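Local coordinates for protein Rv1364c/MT1410 (Mycobacterium tuberculosis, PDB 3KE6) that probably regulates sigma-factor activity, pairing an RsbU-like PP2C phosphatase domain that binds manganese with an RsbW-like anti-sigma factor kinase domain, at residues P143-A149 and G180-Y186; L208-I212 and R230-T235; D297-A301 and M360-V365; S337-Q343 and G375-A379. All blocks are in the same frame, centred on the assembly; numbering follows the deposited sequence.

How the contacts relate
Two pairs of contacts mark two domains on opposite sides of the chain's centre. Contacts 1 and 2 belong to the phosphatase-like part; their centres lie 11 Å apart and they touch, because Ala209 packs on Leu145 and Val147 while Leu231 meets Ala182 and Leu184. Tyr186 of contact 1 has its side chain about 10 Å from a manganese ion. Contacts 3 and 4 belong to the histidine kinase-like ATPase part, with centres 17 Å apart, nearest atoms about 6 Å apart, and segments that alternate along the chain. Contacts 1 and 4 lie 45 Å apart between centres, yet both reach one extended mixed sheet that runs through the two domains.

Contact 1: residues P143-A149 and G180-Y186; sequences PPLLVTA and GDAILFY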
loop_
_atom_site.group_PDB
_atom_site.type_symbol
_atom_site.label_atom_id
_atom_site.label_comp_id
_atom_site.label_asym_id
_atom_site.label_seq_id
_atom_site.Cartn_x
_atom_site.Cartn_y
_atom_site.Cartn_z
ATOM N N PRO A 143 0.277 -17.732 10.235
ATOM C CA PRO A 143 -0.712 -16.683 10.488
ATOM C C PRO A 143 -0.058 -15.349 10.785
ATOM O O PRO A 143 1.046 -15.332 11.311
ATOM C CB PRO A 143 -1.449 -17.204 11.735
ATOM C CG PRO A 143 -0.415 -17.981 12.453
ATOM C CD PRO A 143 0.431 -18.634 11.391
ATOM N N PRO A 144 -0.733 -14.236 10.445
ATOM C CA PRO A 144 -0.305 -12.869 10.731
ATOM C C PRO A 144 -0.004 -12.571 12.185
ATOM O O PRO A 144 -0.639 -13.125 13.076
ATOM C CB PRO A 144 -1.514 -12.047 10.309
ATOM C CG PRO A 144 -2.134 -12.842 9.230
ATOM C CD PRO A 144 -1.979 -14.249 9.657
ATOM N N LEU A 145 0.968 -11.685 12.403
ATOM C CA LEU A 145 1.245 -11.121 13.724
ATOM C C LEU A 145 0.383 -9.885 13.842
ATOM O O LEU A 145 0.258 -9.132 12.876
ATOM C CB LEU A 145 2.725 -10.727 13.842
ATOM C CG LEU A 145 3.325 -10.558 15.255
ATOM C CD1 LEU A 145 4.836 -10.263 15.204
ATOM C CD2 LEU A 145 2.602 -9.471 16.039
ATOM N N LEU A 146 -0.228 -9.680 15.001
ATOM C CA LEU A 146 -0.926 -8.421 15.300
ATOM C C LEU A 146 -0.147 -7.686 16.379
ATOM O O LEU A 146 0.067 -8.213 17.450
ATOM C CB LEU A 146 -2.358 -8.695 15.784
ATOM C CG LEU A 146 -3.146 -7.578 16.487
ATOM C CD1 LEU A 146 -3.938 -6.763 15.501
ATOM C CD2 LEU A 146 -4.087 -8.155 17.516
ATOM N N VAL A 147 0.296 -6.478 16.071
ATOM C CA VAL A 147 0.887 -5.587 17.059
ATOM C C VAL A 147 -0.142 -4.514 17.350
ATOM O O VAL A 147 -0.535 -3.754 16.437
ATOM C CB VAL A 147 2.169 -4.923 16.535
ATOM C CG1 VAL A 147 2.762 -4.028 17.604
ATOM C CG2 VAL A 147 3.167 -5.980 16.071
ATOM N N THR A 148 -0.608 -4.462 18.593
ATOM C CA THR A 148 -1.643 -3.509 18.954
ATOM C C THR A 148 -1.039 -2.148 19.248
ATOM O O THR A 148 0.190 -1.995 19.285
ATOM C CB THR A 148 -2.421 -3.934 20.186
ATOM O OG1 THR A 148 -1.532 -3.959 21.312
ATOM C CG2 THR A 148 -3.088 -5.292 19.975
ATOM N N ALA A 149 -1.925 -1.167 19.448
ATOM C CA ALA A 149 -1.548 0.209 19.806
ATOM C C ALA A 149 -0.691 0.257 21.069
ATOM O O ALA A 149 0.315 0.945 21.110
ATOM C CB ALA A 149 -2.793 1.071 19.981
ATOM N N GLY A 180 -4.277 2.609 15.362
ATOM C CA GLY A 180 -2.927 2.364 15.896
ATOM C C GLY A 180 -2.551 0.892 15.930
ATOM O O GLY A 180 -1.400 0.539 16.168
ATOM N N ASP A 181 -3.528 0.021 15.707
ATOM C CA ASP A 181 -3.266 -1.403 15.649
ATOM C C ASP A 181 -2.622 -1.714 14.296
ATOM O O ASP A 181 -3.091 -1.252 13.280
ATOM C CB ASP A 181 -4.572 -2.214 15.809
ATOM C CG ASP A 181 -4.983 -2.436 17.264
ATOM O OD1 ASP A 181 -4.270 -2.001 18.197
ATOM O OD2 ASP A 181 -6.037 -3.084 17.472
ATOM N N ALA A 182 -1.560 -2.517 14.302
ATOM C CA ALA A 182 -0.911 -2.979 13.080
ATOM C C ALA A 182 -0.991 -4.511 12.918
ATOM O O ALA A 182 -1.145 -5.254 13.896
ATOM C CB ALA A 182 0.530 -2.517 13.069
ATOM N N ILE A 183 -0.879 -4.967 11.674
ATOM C CA ILE A 183 -0.876 -6.385 11.360
ATOM C C ILE A 183 0.213 -6.717 10.332
ATOM O O ILE A 183 0.416 -5.978 9.384
ATOM C CB ILE A 183 -2.242 -6.820 10.820
ATOM C CG1 ILE A 183 -2.290 -8.337 10.651
ATOM C CG2 ILE A 183 -2.531 -6.164 9.496
ATOM C CD1 ILE A 183 -3.642 -8.838 10.194
ATOM N N LEU A 184 0.904 -7.836 10.536
ATOM C CA LEU A 184 2.087 -8.185 9.744
ATOM C C LEU A 184 1.942 -9.519 8.997
ATOM O O LEU A 184 2.018 -10.589 9.574
ATOM C CB LEU A 184 3.328 -8.215 10.647
ATOM C CG LEU A 184 3.900 -6.873 11.144
ATOM C CD1 LEU A 184 2.918 -6.065 12.005
ATOM C CD2 LEU A 184 5.184 -7.086 11.926
ATOM N N PHE A 185 1.726 -9.430 7.699
ATOM C CA PHE A 185 1.782 -10.578 6.806
ATOM C C PHE A 185 3.256 -10.860 6.501
ATOM O O PHE A 185 4.024 -9.929 6.231
ATOM C CB PHE A 185 1.039 -10.258 5.488
ATOM C CG PHE A 185 -0.475 -10.349 5.579
ATOM C CD1 PHE A 185 -1.204 -10.995 4.589
ATOM C CD2 PHE A 185 -1.169 -9.798 6.647
ATOM C CE1 PHE A 185 -2.594 -11.093 4.670
ATOM C CE2 PHE A 185 -2.550 -9.907 6.736
ATOM C CZ PHE A 185 -3.263 -10.557 5.745
ATOM N N TYR A 186 3.642 -12.131 6.497
ATOM C CA TYR A 186 5.039 -12.524 6.245
ATOM C C TYR A 186 5.097 -13.925 5.616
ATOM O O TYR A 186 4.124 -14.678 5.681
ATOM C CB TYR A 186 5.827 -12.543 7.566
ATOM C CG TYR A 186 5.201 -13.507 8.507
ATOM C CD1 TYR A 186 5.632 -14.814 8.582
ATOM C CD2 TYR A 186 4.097 -13.138 9.243
ATOM C CE1 TYR A 186 5.006 -15.723 9.423
ATOM C CE2 TYR A 186 3.469 -14.025 10.091
ATOM C CZ TYR A 186 3.925 -15.318 10.173
ATOM O OH TYR A 186 3.292 -16.199 10.997
#
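Pro144 and Phe185 lie side by side and point the same way, the proline CG resting over one face of the phenyl ring, 3.9 Å from Phe185 CE2. Ile183 CD1 meets the same ring at its edge, in plane. A chi1 of -173° sets Ile183 CG1 opposite its backbone N, 3.8 Å from Pro144 CB, and the pyrrolidine ring thereby touches both neighbours.

These side chains flank an antiparallel ladder between strands 145-147 and 182-186. Leu145 with Leu184 and Val147 with Ala182 are hydrogen-bonded pairs on either side of the non-hydrogen-bonded pair Leu146 and Ile183. Leu184 N reaches Leu145 O at 2.8 Å, and Ala182 N reaches Val147 O at 2.7 Å. On the face bearing Leu145, Val147, Ala182 and Leu184, the Leu145 and Leu184 CB atoms stand 4.1 Å apart, and Leu184 CD1 slants across Val147 CG2, also at 4.1 Å. Phe205 and Ala209 of helix 198-212 cover this face.

At one end Tyr186 OH donates to Pro143 O, though the modelled length is too short to trust; the tyrosine ring also stacks edge-to-face with Phe205. At the other end Asp181 OD1 takes Ala149 N at 2.8 Å, nearly along its C-O axis, while Asp181 OD2 accepts from Asn178 N. The contact is thus apolar at the side chains of its middle, and the buried Asp181 carboxylate has a backbone N-H for each oxygen, which probably offsets its charge and fixes its rotation where the strands end.

Contact 2: residues L208-I212 and R230-T235; sequences LAASI and RLCSDT
A knob-into-hole contact joins helices 198-212 and 227-241 of the PP2C-like phosphatase domain: Ile212 sits among Arg230, Leu231, Asp234 and Thr235. The short segments approach to 9.6 Å between axes and cross at 127°. Ile212 divides its branches over the hole. CG1 stands trans to the carbonyl carbon (chi1 -72°), carrying CD1 to 3.5 Å from Asp234 CB and 3.6 Å from Thr235 OG1, while CG2 lies 4.0 Å from Leu231 CA. Thr235 OG1 keeps its polar bond within its own helix, donating to Leu231 O at 3.0 Å, so it meets the isoleucine methyl with its hydrogen directed elsewhere. Beside the knob, Leu231 CD1 comes to 3.6 Å from Ala209 O. The exposed Arg230 slides past Ile212 in the opposite direction, and its NH2 gives a weak hydrogen bond to Ile212 O (3.0 Å), with that oxygen at the edge of the guanidinium. Ala209 meanwhile packs on Leu145 and Val147 of strand 145-147, Leu208 reaches Leu238 and Leu239 further along helix 227-241, and Cys232, pointing away from helix 198-212, touches Ala39 and Glu41 of strand 36-43.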
loop_
_atom_site.group_PDB
_atom_site.type_symbol
_atom_site.label_atom_id
_atom_site.label_comp_id
_atom_site.label_asym_id
_atom_site.label_seq_id
_atom_site.Cartn_x
_atom_site.Cartn_y
_atom_site.Cartn_z
ATOM N N LEU A 208 10.025 -8.965 19.375
ATOM C CA LEU A 208 10.779 -7.876 18.757
ATOM C C LEU A 208 9.836 -6.829 18.175
ATOM O O LEU A 208 10.035 -5.631 18.353
ATOM C CB LEU A 208 11.689 -8.436 17.660
ATOM C CG LEU A 208 12.769 -7.549 17.040
ATOM C CD1 LEU A 208 13.575 -6.789 18.098
ATOM C CD2 LEU A 208 13.689 -8.429 16.178
ATOM N N ALA A 209 8.803 -7.295 17.482
ATOM C CA ALA A 209 7.752 -6.418 17.007
ATOM C C ALA A 209 7.168 -5.619 18.175
ATOM O O ALA A 209 6.907 -4.420 18.048
ATOM C CB ALA A 209 6.669 -7.218 16.294
ATOM N N ALA A 210 6.990 -6.274 19.320
ATOM C CA ALA A 210 6.481 -5.604 20.513
ATOM C C ALA A 210 7.490 -4.580 20.983
ATOM O O ALA A 210 7.139 -3.445 21.269
ATOM C CB ALA A 210 6.183 -6.607 21.606
ATOM N N SER A 211 8.750 -4.988 21.019
ATOM C CA SER A 211 9.832 -4.147 21.512
ATOM C C SER A 211 9.966 -2.864 20.688
ATOM O O SER A 211 9.948 -1.756 21.227
ATOM C CB SER A 211 11.142 -4.940 21.490
ATOM O OG SER A 211 12.237 -4.131 21.876
ATOM N N ILE A 212 10.084 -3.025 19.374
ATOM C CA ILE A 212 10.230 -1.888 18.462
ATOM C C ILE A 212 9.061 -0.919 18.585
ATOM O O ILE A 212 9.258 0.288 18.543
ATOM C CB ILE A 212 10.372 -2.343 16.997
ATOM C CG1 ILE A 212 11.750 -2.974 16.776
ATOM C CG2 ILE A 212 10.190 -1.162 16.055
ATOM C CD1 ILE A 212 11.827 -3.866 15.567
ATOM N N ARG A 230 9.224 1.796 10.311
ATOM C CA ARG A 230 10.259 1.283 11.206
ATOM C C ARG A 230 9.853 -0.047 11.843
ATOM O O ARG A 230 10.685 -0.919 12.020
ATOM C CB ARG A 230 10.661 2.316 12.256
ATOM C CG ARG A 230 9.768 2.418 13.454
ATOM C CD ARG A 230 10.089 3.672 14.247
ATOM N NE ARG A 230 8.953 4.060 15.080
ATOM C CZ ARG A 230 8.711 3.597 16.305
ATOM N NH1 ARG A 230 7.630 4.015 16.955
ATOM N NH2 ARG A 230 9.531 2.720 16.883
ATOM N N LEU A 231 8.577 -0.218 12.161
ATOM C CA LEU A 231 8.109 -1.511 12.633
ATOM C C LEU A 231 8.442 -2.594 11.622
ATOM O O LEU A 231 8.821 -3.703 12.007
ATOM C CB LEU A 231 6.596 -1.519 12.885
ATOM C CG LEU A 231 6.032 -2.841 13.437
ATOM C CD1 LEU A 231 6.872 -3.340 14.614
ATOM C CD2 LEU A 231 4.572 -2.688 13.847
ATOM N N CYS A 232 8.293 -2.274 10.340
ATOM C CA CYS A 232 8.536 -3.225 9.256
ATOM C C CYS A 232 10.023 -3.399 9.016
ATOM O O CYS A 232 10.527 -4.515 8.992
ATOM C CB CYS A 232 7.885 -2.732 7.964
ATOM S SG CYS A 232 8.126 -3.834 6.555
ATOM N N SER A 233 10.705 -2.273 8.838
ATOM C CA SER A 233 12.129 -2.231 8.564
ATOM C C SER A 233 12.954 -2.867 9.702
ATOM O O SER A 233 13.747 -3.789 9.470
ATOM C CB SER A 233 12.547 -0.771 8.340
ATOM O OG SER A 233 13.744 -0.672 7.602
ATOM N N ASP A 234 12.746 -2.403 10.932
ATOM C CA ASP A 234 13.630 -2.784 12.041
ATOM C C ASP A 234 13.442 -4.225 12.496
ATOM O O ASP A 234 14.413 -4.914 12.818
ATOM C CB ASP A 234 13.476 -1.824 13.229
ATOM C CG ASP A 234 13.996 -0.436 12.923
ATOM O OD1 ASP A 234 14.986 -0.326 12.169
ATOM O OD2 ASP A 234 13.419 0.546 13.431
ATOM N N THR A 235 12.193 -4.669 12.536
ATOM C CA THR A 235 11.898 -6.072 12.773
ATOM C C THR A 235 12.735 -6.951 11.861
ATOM O O THR A 235 13.483 -7.813 12.335
ATOM C CB THR A 235 10.424 -6.380 12.506
ATOM O OG1 THR A 235 9.654 -6.052 13.665
ATOM C CG2 THR A 235 10.235 -7.843 12.178
#

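Contact 3: residues D297-A301 and M360-V365; sequences DIVHA and MAEALV
His300 meets Leu364 with nearly its whole length, joining helix 292-312 to the segment 360-365 in the GHKL (Bergerat-type) ATPase fold. Its CB lies 4.0 Å from Leu364 CD1. A chi1 of -171° swings the imidazole away from the backbone N, and it crosses the leucine at about a right angle, presenting one face to it. CG is 3.6 Å from Leu364 CD1, and that methyl stands 3.7 Å from the ring centroid, only 13° off the normal: a CH-pi contact. ND1 also meets the other branch, Leu364 CD2, at 3.8 Å. Obliquely, on the same side of the ring as the leucine methyl, Met360 SD lies 4.1 Å from His300 CD2, a sulfur-aromatic approach, while CE1 and NE2 at the tip still touch Leu364. A glycerol molecule lies about 3 Å from the histidine side chain.

Met360 and Ala361 also touch Phe305 of helix 292-312, and Ala301 packs on Leu381 of strand 376-391. The carboxylate of Asp297 comes close to Leu364 O, but both are acceptors and no bond joins them. Val365 CG2 touches both Asp297 CB at 4.0 Å and Ile298 CG1 at 4.1 Å.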
loop_
_atom_site.group_PDB
_atom_site.type_symbol
_atom_site.label_atom_id
_atom_site.label_comp_id
_atom_site.label_asym_id
_atom_site.label_seq_id
_atom_site.Cartn_x
_atom_site.Cartn_y
_atom_site.Cartn_z
ATOM N N ASP A 297 5.465 16.161 -7.613
ATOM C CA ASP A 297 4.517 16.217 -8.709
ATOM C C ASP A 297 3.299 17.064 -8.362
ATOM O O ASP A 297 2.982 18.029 -9.054
ATOM C CB ASP A 297 4.056 14.818 -9.093
ATOM C CG ASP A 297 5.081 14.074 -9.839
ATOM O OD1 ASP A 297 5.897 14.719 -10.527
ATOM O OD2 ASP A 297 5.092 12.832 -9.742
ATOM N N ILE A 298 2.615 16.688 -7.297
ATOM C CA ILE A 298 1.333 17.276 -6.988
ATOM C C ILE A 298 1.516 18.765 -6.627
ATOM O O ILE A 298 0.747 19.634 -7.095
ATOM C CB ILE A 298 0.676 16.534 -5.843
ATOM C CG1 ILE A 298 0.258 15.119 -6.276
ATOM C CG2 ILE A 298 -0.487 17.288 -5.350
ATOM C CD1 ILE A 298 -0.149 14.158 -5.085
ATOM N N VAL A 299 2.551 19.082 -5.838
ATOM C CA VAL A 299 2.788 20.482 -5.501
ATOM C C VAL A 299 3.104 21.296 -6.736
ATOM O O VAL A 299 2.687 22.420 -6.853
ATOM C CB VAL A 299 3.915 20.676 -4.469
ATOM C CG1 VAL A 299 4.196 22.215 -4.257
ATOM C CG2 VAL A 299 3.578 19.953 -3.157
ATOM N N HIS A 300 3.868 20.731 -7.658
ATOM C CA HIS A 300 4.182 21.417 -8.917
ATOM C C HIS A 300 2.887 21.763 -9.654
ATOM O O HIS A 300 2.648 22.922 -10.000
ATOM C CB HIS A 300 5.079 20.519 -9.769
ATOM C CG HIS A 300 5.653 21.176 -10.978
ATOM N ND1 HIS A 300 6.756 20.667 -11.626
ATOM C CD2 HIS A 300 5.250 22.245 -11.707
ATOM C CE1 HIS A 300 7.022 21.406 -12.691
ATOM N NE2 HIS A 300 6.126 22.375 -12.761
ATOM N N ALA A 301 2.030 20.763 -9.849
ATOM C CA ALA A 301 0.789 20.961 -10.642
ATOM C C ALA A 301 -0.069 22.051 -10.032
ATOM O O ALA A 301 -0.441 23.007 -10.688
ATOM C CB ALA A 301 -0.008 19.671 -10.753
ATOM N N MET A 360 1.463 20.497 -19.188
ATOM C CA MET A 360 2.256 20.654 -17.976
ATOM C C MET A 360 1.846 19.589 -16.994
ATOM O O MET A 360 2.649 18.740 -16.614
ATOM C CB MET A 360 1.984 22.045 -17.376
ATOM C CG MET A 360 2.856 22.468 -16.186
ATOM S SD MET A 360 2.224 22.229 -14.497
ATOM C CE MET A 360 0.424 22.338 -14.607
ATOM N N ALA A 361 0.571 19.625 -16.623
ATOM C CA ALA A 361 0.041 18.802 -15.547
ATOM C C ALA A 361 -0.115 17.351 -15.977
ATOM O O ALA A 361 0.192 16.444 -15.195
ATOM C CB ALA A 361 -1.282 19.359 -15.075
ATOM N N GLU A 362 -0.576 17.125 -17.214
ATOM C CA GLU A 362 -0.715 15.752 -17.729
ATOM C C GLU A 362 0.613 15.009 -17.710
ATOM O O GLU A 362 0.634 13.794 -17.525
ATOM C CB GLU A 362 -1.362 15.707 -19.123
ATOM C CG GLU A 362 -2.904 15.613 -19.051
ATOM C CD GLU A 362 -3.612 15.809 -20.401
ATOM O OE1 GLU A 362 -2.936 15.903 -21.457
ATOM O OE2 GLU A 362 -4.863 15.876 -20.392
ATOM N N ALA A 363 1.707 15.747 -17.859
ATOM C CA ALA A 363 3.046 15.178 -17.783
ATOM C C ALA A 363 3.574 14.969 -16.353
ATOM O O ALA A 363 4.611 14.344 -16.200
ATOM C CB ALA A 363 4.016 16.041 -18.569
ATOM N N LEU A 364 2.887 15.473 -15.320
ATOM C CA LEU A 364 3.371 15.386 -13.908
ATOM C C LEU A 364 2.592 14.404 -13.033
ATOM O O LEU A 364 3.126 13.807 -12.096
ATOM C CB LEU A 364 3.270 16.752 -13.227
ATOM C CG LEU A 364 4.121 17.880 -13.811
ATOM C CD1 LEU A 364 3.643 19.226 -13.279
ATOM C CD2 LEU A 364 5.593 17.638 -13.507
ATOM N N VAL A 365 1.314 14.256 -13.338
ATOM C CA VAL A 365 0.408 13.504 -12.512
ATOM C C VAL A 365 -0.440 12.562 -13.362
ATOM O O VAL A 365 -0.570 12.747 -14.570
ATOM C CB VAL A 365 -0.415 14.495 -11.733
ATOM C CG1 VAL A 365 -1.851 14.026 -11.557
ATOM C CG2 VAL A 365 0.288 14.775 -10.408
#

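Contact 4: residues S337-Q343 and G375-A379; sequences SVIDRGQ and GGTTA
Thr377 OG1 has two hydrogen-bond partners: Gln343 N, a weak bond at 3.4 Å from the loop after strand 333-340, and His372 ND1 of strand 367-373. A chi1 of -65° sets the hydroxyl beside the backbone N, and in that position it also touches Gln343 CG, whose side chain crosses the threonine at about a right angle. Alongside, Asp340 and Thr377 point the same way, with Asp340 OD2 3.5 Å from Thr377 CB. The other carboxylate oxygen, Asp340 OD1, accepts from Gly342 N at 2.8 Å, an Asx turn in which the N-H comes from above the carboxylate plane.

Strands 333-340 and 376-391, on which the segments lie, are antiparallel neighbours in the sheet of the histidine kinase-like ATPase domain. Asp340 N donates to Thr377 O at 2.8 Å with an N-H...O angle of 171°, and Thr377 N returns a bond to Asp340 O. Further along, Val338 N gives to Ala379 O, again at 2.8 Å, and Ala379 N to Val338 O. Val338 and Ala379 share a face with the Asp340 and Thr377 pair and pack on Phe305 of helix 292-312. On the opposite face Ile339 and Thr378 lie side by side, Ile339 CG1 being 3.7 Å from Thr378 OG1. Where the strand gives way to the loop, Arg341 runs from the sheet to a salt bridge with Asp317 and a bond to Ser319 O.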
loop_
_atom_site.group_PDB
_atom_site.type_symbol
_atom_site.label_atom_id
_atom_site.label_comp_id
_atom_site.label_asym_id
_atom_site.label_seq_id
_atom_site.Cartn_x
_atom_site.Cartn_y
_atom_site.Cartn_z
ATOM N N SER A 337 -8.598 20.167 -6.947
ATOM C CA SER A 337 -9.125 21.144 -7.870
ATOM C C SER A 337 -8.763 22.536 -7.445
ATOM O O SER A 337 -8.725 22.853 -6.267
ATOM C CB SER A 337 -10.647 21.046 -8.001
ATOM O OG SER A 337 -11.285 21.035 -6.744
ATOM N N VAL A 338 -8.510 23.357 -8.450
ATOM C CA VAL A 338 -8.209 24.734 -8.268
ATOM C C VAL A 338 -9.264 25.462 -9.071
ATOM O O VAL A 338 -9.273 25.375 -10.291
ATOM C CB VAL A 338 -6.803 25.033 -8.763
ATOM C CG1 VAL A 338 -6.491 26.536 -8.659
ATOM C CG2 VAL A 338 -5.819 24.191 -7.974
ATOM N N ILE A 339 -10.182 26.127 -8.366
ATOM C CA ILE A 339 -11.295 26.833 -9.005
ATOM C C ILE A 339 -11.081 28.321 -8.832
ATOM O O ILE A 339 -10.852 28.784 -7.713
ATOM C CB ILE A 339 -12.644 26.445 -8.380
ATOM C CG1 ILE A 339 -12.857 24.944 -8.501
ATOM C CG2 ILE A 339 -13.761 27.225 -9.041
ATOM C CD1 ILE A 339 -14.196 24.453 -7.980
ATOM N N ASP A 340 -11.140 29.070 -9.923
ATOM C CA ASP A 340 -11.001 30.526 -9.834
ATOM C C ASP A 340 -12.106 31.232 -10.617
ATOM O O ASP A 340 -12.910 30.588 -11.272
ATOM C CB ASP A 340 -9.602 30.980 -10.288
ATOM C CG ASP A 340 -9.376 30.829 -11.813
ATOM O OD1 ASP A 340 -9.822 31.723 -12.568
ATOM O OD2 ASP A 340 -8.725 29.834 -12.247
ATOM N N ARG A 341 -12.134 32.558 -10.550
ATOM C CA ARG A 341 -13.238 33.330 -11.149
ATOM C C ARG A 341 -13.094 33.632 -12.652
ATOM O O ARG A 341 -13.743 34.539 -13.184
ATOM C CB ARG A 341 -13.501 34.592 -10.330
ATOM C CG ARG A 341 -14.116 34.244 -8.978
ATOM C CD ARG A 341 -14.948 35.354 -8.425
ATOM N NE ARG A 341 -14.112 36.393 -7.848
ATOM C CZ ARG A 341 -13.865 36.560 -6.548
ATOM N NH1 ARG A 341 -14.396 35.760 -5.634
ATOM N NH2 ARG A 341 -13.090 37.568 -6.167
ATOM N N GLY A 342 -12.292 32.823 -13.342
ATOM C CA GLY A 342 -12.226 32.849 -14.801
ATOM C C GLY A 342 -10.969 33.529 -15.274
ATOM O O GLY A 342 -10.654 34.624 -14.804
ATOM N N GLN A 343 -10.273 32.869 -16.211
ATOM C CA GLN A 343 -8.996 33.349 -16.798
ATOM C C GLN A 343 -9.023 33.366 -18.356
ATOM O O GLN A 343 -9.615 32.482 -18.973
ATOM C CB GLN A 343 -7.810 32.508 -16.242
ATOM C CG GLN A 343 -7.688 31.094 -16.751
ATOM C CD GLN A 343 -6.689 30.272 -15.952
ATOM O OE1 GLN A 343 -6.884 30.006 -14.758
ATOM N NE2 GLN A 343 -5.621 29.850 -16.613
ATOM N N GLY A 375 -17.274 33.518 -15.959
ATOM C CA GLY A 375 -16.958 33.732 -14.539
ATOM C C GLY A 375 -16.186 32.611 -13.835
ATOM O O GLY A 375 -16.145 32.583 -12.600
ATOM N N GLY A 376 -15.547 31.699 -14.582
ATOM C CA GLY A 376 -14.707 30.698 -13.934
ATOM C C GLY A 376 -13.891 29.719 -14.751
ATOM O O GLY A 376 -14.221 29.385 -15.881
ATOM N N THR A 377 -12.825 29.252 -14.109
ATOM C CA THR A 377 -11.989 28.152 -14.569
ATOM C C THR A 377 -11.783 27.180 -13.428
ATOM O O THR A 377 -11.514 27.595 -12.309
ATOM C CB THR A 377 -10.592 28.636 -14.996
ATOM O OG1 THR A 377 -10.697 29.494 -16.134
ATOM C CG2 THR A 377 -9.719 27.478 -15.350
ATOM N N THR A 378 -11.903 25.887 -13.742
ATOM C CA THR A 378 -11.527 24.783 -12.829
ATOM C C THR A 378 -10.413 23.929 -13.446
ATOM O O THR A 378 -10.513 23.468 -14.579
ATOM C CB THR A 378 -12.725 23.856 -12.566
ATOM O OG1 THR A 378 -13.821 24.612 -12.017
ATOM C CG2 THR A 378 -12.346 22.742 -11.635
ATOM N N ALA A 379 -9.350 23.730 -12.687
ATOM C CA ALA A 379 -8.230 22.857 -13.073
ATOM C C ALA A 379 -8.217 21.720 -12.085
ATOM O O ALA A 379 -8.272 21.967 -10.907
ATOM C CB ALA A 379 -6.928 23.599 -13.018
#